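PDB 3ZXK: HIAXHD3, which hydrolyses alpha-L-arabinofuranosyl side chains, probably from arabinoxylan, as a GH43 arabinofuranosidase that has been used for engineering added endo-xylanase activity. Local coordinates for residues P18-Y30 against A247-T259. Sequence-based numbering, arbitrary orientation. Where two conformers were deposited one is given.
Sequences PALEVFRVGSVFY and AHQGGIVDAPDGT. With AHR (alpha-L-arabinofuranose), chain C.
Arg-24 holds Asp-254 through NE and NH2, one to the backbone O and one to the carboxylate. Arg-24 NH2 forms the salt bridge to OD2 of Asp-254 at 2.6 Å, reaching it from above a carboxylate plane turned 74° from the guanidinium. Arg-24 NE donates to the backbone O of Asp-254 at 2.8 Å, a bent bond that arrives above the carbonyl plane. The third nitrogen, Arg-24 NH1, turns back to its own hairpin and bonds Gly-26 O at 2.8 Å, nearly in the guanidinium plane. With CG anti to the backbone N (chi1 -179°) and a bend at chi3, the chain reaches Asp-254 while Pro-256 CA covers the centre of one guanidinium face. A methionine here would probably leave the Asp-254 carboxylate without its countercharge and Gly-26 O without its side-chain donor.

Apolar contacts centre on Val-253. Val-253 CG2, anti to the backbone N, lies at the in-plane edge of the Phe-29 ring, 3.9 Å from Phe-29 CD1. At the same edge Phe-29 CZ comes within 3.9 Å of Ala-255 CA.

Between the backbones, water links replace direct strand pairing. Water 1 connects Leu-20 O to Gly-250 N, water 2 donates to both Val-22 O and Ile-252 O, and water 3 joins Arg-24 N to Asp-254 OD1.

Strands 21-25 and 250-254 run parallel within 9°, their axes 5.8 Å apart at closest. Each is the first, edge strand of a four-stranded antiparallel blade, the one nearest the propeller axis, and the contact brings together the first and last blades of the five-bladed beta-propeller characteristic of GH43. At the 247-249 end, His-248 NE2 hydrogen-bonds arabinofuranose O2 (2.6 Å); among the neighbouring strands, Leu-20 packs on Val-263 of strand 260-267 and Ile-252 on Leu-206 of strand 202-209.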
loop_
_atom_site.group_PDB
_atom_site.type_symbol
_atom_site.label_atom_id
_atom_site.label_comp_id
_atom_site.label_asym_id
_atom_site.label_seq_id
_atom_site.Cartn_x
_atom_site.Cartn_y
_atom_site.Cartn_z
ATOM N N PRO A 18 -2.797 -2.223 -3.179
ATOM C CA PRO A 18 -3.447 -2.159 -4.490
ATOM C C PRO A 18 -2.508 -2.157 -5.678
ATOM O O PRO A 18 -1.290 -1.958 -5.518
ATOM C CB PRO A 18 -4.134 -0.789 -4.465
ATOM C CG PRO A 18 -3.240 0.032 -3.600
ATOM C CD PRO A 18 -2.852 -0.920 -2.495
ATOM N N ALA A 19 -3.085 -2.368 -6.867
ATOM C CA ALA A 19 -2.353 -2.292 -8.145
ATOM C C ALA A 19 -1.139 -3.211 -8.212
ATOM O O ALA A 19 -0.089 -2.858 -8.750
ATOM C CB ALA A 19 -1.973 -0.854 -8.489
ATOM N N LEU A 20 -1.308 -4.420 -7.702
ATOM C CA LEU A 20 -0.193 -5.327 -7.506
ATOM C C LEU A 20 0.455 -5.766 -8.814
ATOM O O LEU A 20 -0.228 -5.909 -9.837
ATOM C CB LEU A 20 -0.632 -6.521 -6.646
ATOM C CG LEU A 20 -1.596 -7.533 -7.280
ATOM C CD1 LEU A 20 -0.818 -8.679 -7.932
ATOM C CD2 LEU A 20 -2.574 -8.066 -6.239
ATOM N N GLU A 21 1.772 -5.940 -8.743
ATOM C CA GLU A 21 2.573 -6.661 -9.748
ATOM C C GLU A 21 3.178 -7.837 -9.000
ATOM O O GLU A 21 3.697 -7.631 -7.920
ATOM C CB GLU A 21 3.718 -5.756 -10.269
ATOM C CG GLU A 21 4.779 -6.466 -11.140
ATOM C CD GLU A 21 4.490 -6.407 -12.631
ATOM O OE1 GLU A 21 4.295 -5.299 -13.184
ATOM O OE2 GLU A 21 4.468 -7.480 -13.260
ATOM N N VAL A 22 3.108 -9.055 -9.548
ATOM C CA VAL A 22 3.743 -10.225 -8.913
ATOM C C VAL A 22 4.672 -10.927 -9.892
ATOM O O VAL A 22 4.376 -11.020 -11.086
ATOM C CB VAL A 22 2.730 -11.288 -8.399
ATOM C CG1 VAL A 22 2.161 -10.955 -7.018
ATOM C CG2 VAL A 22 1.640 -11.601 -9.433
ATOM N N PHE A 23 5.795 -11.418 -9.387
ATOM C CA PHE A 23 6.712 -12.203 -10.217
ATOM C C PHE A 23 7.519 -13.123 -9.334
ATOM O O PHE A 23 7.486 -12.983 -8.118
ATOM C CB PHE A 23 7.615 -11.306 -11.098
ATOM C CG PHE A 23 8.485 -10.355 -10.319
ATOM C CD1 PHE A 23 8.036 -9.095 -9.954
ATOM C CD2 PHE A 23 9.757 -10.734 -9.923
ATOM C CE1 PHE A 23 8.833 -8.231 -9.205
ATOM C CE2 PHE A 23 10.572 -9.864 -9.198
ATOM C CZ PHE A 23 10.123 -8.603 -8.856
ATOM N N ARG A 24 8.207 -14.072 -9.951
ATOM C CA ARG A 24 8.991 -15.041 -9.197
ATOM C C ARG A 24 10.448 -14.930 -9.574
ATOM O O ARG A 24 10.778 -14.764 -10.760
ATOM C CB ARG A 24 8.509 -16.461 -9.512
ATOM C CG ARG A 24 9.263 -17.526 -8.755
ATOM C CD ARG A 24 8.659 -18.907 -8.946
ATOM N NE ARG A 24 8.668 -19.352 -10.337
ATOM C CZ ARG A 24 9.686 -19.971 -10.929
ATOM N NH1 ARG A 24 10.816 -20.220 -10.262
ATOM N NH2 ARG A 24 9.585 -20.350 -12.192
ATOM N N VAL A 25 11.319 -15.001 -8.569
ATOM C CA VAL A 25 12.757 -15.241 -8.801
ATOM C C VAL A 25 13.120 -16.490 -8.039
ATOM O O VAL A 25 13.113 -16.485 -6.803
ATOM C CB VAL A 25 13.627 -14.069 -8.301
ATOM C CG1 VAL A 25 15.088 -14.309 -8.697
ATOM C CG2 VAL A 25 13.115 -12.743 -8.859
ATOM N N GLY A 26 13.417 -17.569 -8.752
ATOM C CA GLY A 26 13.768 -18.816 -8.069
ATOM C C GLY A 26 12.652 -19.292 -7.158
ATOM O O GLY A 26 11.547 -19.556 -7.637
ATOM N N SER A 27 12.959 -19.443 -5.864
ATOM C CA SER A 27 12.006 -19.899 -4.856
ATOM C C SER A 27 11.144 -18.791 -4.225
ATOM O O SER A 27 10.284 -19.058 -3.386
ATOM C CB SER A 27 12.769 -20.658 -3.761
ATOM O OG SER A 27 13.408 -21.766 -4.344
ATOM N N VAL A 28 11.347 -17.548 -4.647
ATOM C CA VAL A 28 10.731 -16.415 -3.968
ATOM C C VAL A 28 9.787 -15.651 -4.886
ATOM O O VAL A 28 10.127 -15.360 -6.042
ATOM C CB VAL A 28 11.796 -15.419 -3.417
ATOM C CG1 VAL A 28 11.085 -14.294 -2.677
ATOM C CG2 VAL A 28 12.789 -16.138 -2.513
ATOM N N PHE A 29 8.611 -15.327 -4.362
ATOM C CA PHE A 29 7.671 -14.456 -5.084
ATOM C C PHE A 29 7.773 -13.058 -4.502
ATOM O O PHE A 29 7.864 -12.876 -3.276
ATOM C CB PHE A 29 6.232 -14.920 -4.894
ATOM C CG PHE A 29 5.972 -16.321 -5.352
ATOM C CD1 PHE A 29 5.631 -16.572 -6.696
ATOM C CD2 PHE A 29 6.017 -17.396 -4.462
ATOM C CE1 PHE A 29 5.365 -17.863 -7.143
ATOM C CE2 PHE A 29 5.749 -18.702 -4.916
ATOM C CZ PHE A 29 5.420 -18.929 -6.255
ATOM N N TYR A 30 7.701 -12.068 -5.374
ATOM C CA TYR A 30 7.723 -10.649 -5.002
ATOM C C TYR A 30 6.464 -9.958 -5.490
ATOM O O TYR A 30 5.936 -10.314 -6.531
ATOM C CB TYR A 30 8.968 -9.952 -5.563
ATOM C CG TYR A 30 10.237 -10.406 -4.888
ATOM C CD1 TYR A 30 10.564 -9.964 -3.603
ATOM C CD2 TYR A 30 11.087 -11.311 -5.516
ATOM C CE1 TYR A 30 11.716 -10.401 -2.978
ATOM C CE2 TYR A 30 12.246 -11.754 -4.903
ATOM C CZ TYR A 30 12.555 -11.279 -3.656
ATOM O OH TYR A 30 13.676 -11.709 -3.013
ATOM N N ALA A 247 -13.139 -9.163 -8.025
ATOM C CA ALA A 247 -11.741 -9.515 -8.296
ATOM C C ALA A 247 -11.348 -9.019 -9.671
ATOM O O ALA A 247 -12.014 -9.333 -10.664
ATOM C CB ALA A 247 -11.560 -11.037 -8.198
ATOM N N HIS A 248 -10.292 -8.191 -9.721
ATOM C CA HIS A 248 -9.825 -7.663 -11.009
ATOM C C HIS A 248 -8.439 -7.124 -10.898
ATOM O O HIS A 248 -7.888 -7.027 -9.781
ATOM C CB HIS A 248 -10.802 -6.591 -11.521
ATOM C CG HIS A 248 -10.806 -5.315 -10.715
ATOM N ND1 HIS A 248 -11.253 -5.240 -9.434
ATOM C CD2 HIS A 248 -10.387 -4.039 -11.051
ATOM C CE1 HIS A 248 -11.110 -3.971 -8.988
ATOM N NE2 HIS A 248 -10.605 -3.238 -9.982
ATOM N N GLN A 249 -7.867 -6.747 -12.051
ATOM C CA GLN A 249 -6.532 -6.168 -12.139
ATOM C C GLN A 249 -5.499 -7.195 -11.598
ATOM O O GLN A 249 -5.711 -8.418 -11.717
ATOM C CB GLN A 249 -6.483 -4.777 -11.490
ATOM C CG GLN A 249 -5.532 -3.839 -12.216
ATOM C CD GLN A 249 -5.687 -2.391 -11.795
ATOM O OE1 GLN A 249 -6.774 -1.963 -11.367
ATOM N NE2 GLN A 249 -4.582 -1.617 -11.899
ATOM N N GLY A 250 -4.371 -6.763 -11.050
ATOM C CA GLY A 250 -3.399 -7.766 -10.579
ATOM C C GLY A 250 -2.595 -8.360 -11.730
ATOM O O GLY A 250 -2.462 -7.753 -12.802
ATOM N N GLY A 251 -2.080 -9.564 -11.530
ATOM C CA GLY A 251 -1.234 -10.177 -12.550
ATOM C C GLY A 251 -1.123 -11.663 -12.350
ATOM O O GLY A 251 -1.703 -12.231 -11.419
ATOM N N ILE A 252 -0.365 -12.286 -13.240
ATOM C CA ILE A 252 -0.215 -13.733 -13.194
ATOM C C ILE A 252 1.243 -14.096 -12.962
ATOM O O ILE A 252 2.146 -13.327 -13.300
ATOM C CB ILE A 252 -0.774 -14.430 -14.458
ATOM C CG1 ILE A 252 -0.060 -13.949 -15.731
ATOM C CG2 ILE A 252 -2.295 -14.195 -14.540
ATOM C CD1 ILE A 252 -0.349 -14.809 -16.955
ATOM N N VAL A 253 1.482 -15.280 -12.394
ATOM C CA VAL A 253 2.825 -15.668 -11.989
ATOM C C VAL A 253 2.920 -17.189 -11.954
ATOM O O VAL A 253 1.927 -17.871 -11.641
ATOM C CB VAL A 253 3.228 -15.028 -10.646
ATOM C CG1 VAL A 253 2.297 -15.467 -9.485
ATOM C CG2 VAL A 253 4.684 -15.349 -10.330
ATOM N N ASP A 254 4.096 -17.700 -12.298
ATOM C CA ASP A 254 4.370 -19.125 -12.330
ATOM C C ASP A 254 5.016 -19.542 -11.013
ATOM O O ASP A 254 5.901 -18.848 -10.502
ATOM C CB ASP A 254 5.309 -19.487 -13.494
ATOM C CG ASP A 254 6.616 -18.649 -13.535
ATOM O OD1 ASP A 254 6.553 -17.388 -13.574
ATOM O OD2 ASP A 254 7.710 -19.243 -13.638
ATOM N N ALA A 255 4.571 -20.664 -10.464
ATOM C CA ALA A 255 5.255 -21.272 -9.311
ATOM C C ALA A 255 6.427 -22.131 -9.800
ATOM O O ALA A 255 6.540 -22.428 -11.002
ATOM C CB ALA A 255 4.274 -22.093 -8.478
ATOM N N PRO A 256 7.327 -22.523 -8.886
ATOM C CA PRO A 256 8.446 -23.358 -9.328
ATOM C C PRO A 256 8.028 -24.657 -10.035
ATOM O O PRO A 256 8.772 -25.146 -10.882
ATOM C CB PRO A 256 9.193 -23.657 -8.022
ATOM C CG PRO A 256 8.899 -22.473 -7.173
ATOM C CD PRO A 256 7.460 -22.142 -7.464
ATOM N N ASP A 257 6.850 -25.195 -9.723
ATOM C CA ASP A 257 6.383 -26.436 -10.372
ATOM C C ASP A 257 5.811 -26.198 -11.789
ATOM O O ASP A 257 5.361 -27.137 -12.456
ATOM C CB ASP A 257 5.406 -27.193 -9.448
ATOM C CG ASP A 257 4.043 -26.507 -9.304
ATOM O OD1 ASP A 257 3.881 -25.360 -9.769
ATOM O OD2 ASP A 257 3.115 -27.135 -8.735
ATOM N N GLY A 258 5.852 -24.949 -12.258
ATOM C CA GLY A 258 5.339 -24.600 -13.596
ATOM C C GLY A 258 3.858 -24.239 -13.666
ATOM O O GLY A 258 3.345 -23.860 -14.728
ATOM N N THR A 259 3.155 -24.356 -12.546
ATOM C CA THR A 259 1.735 -24.028 -12.520
ATOM C C THR A 259 1.581 -22.528 -12.343
ATOM O O THR A 259 2.331 -21.896 -11.579
ATOM C CB THR A 259 0.982 -24.726 -11.365
ATOM O OG1 THR A 259 1.582 -24.360 -10.108
ATOM C CG2 THR A 259 0.995 -26.238 -11.534
HETATM O O5 AHR C . -13.972 0.278 -7.643
HETATM C C5 AHR C . -12.935 1.107 -7.083
HETATM C C4 AHR C . -11.733 1.248 -8.023
HETATM O O4 AHR C . -12.132 1.821 -9.266
HETATM C C3 AHR C . -11.044 -0.039 -8.467
HETATM O O3 AHR C . -10.126 -0.540 -7.506
HETATM C C2 AHR C . -10.303 0.346 -9.718
HETATM O O2 AHR C . -10.264 -0.733 -10.673
HETATM C C1 AHR C . -11.149 1.481 -10.261
HETATM O O HOH W 1 -2.542 -4.531 -10.746
HETATM O O HOH W 2 4.920 -12.939 -13.073
HETATM O O HOH W 3 7.706 -14.556 -12.728
#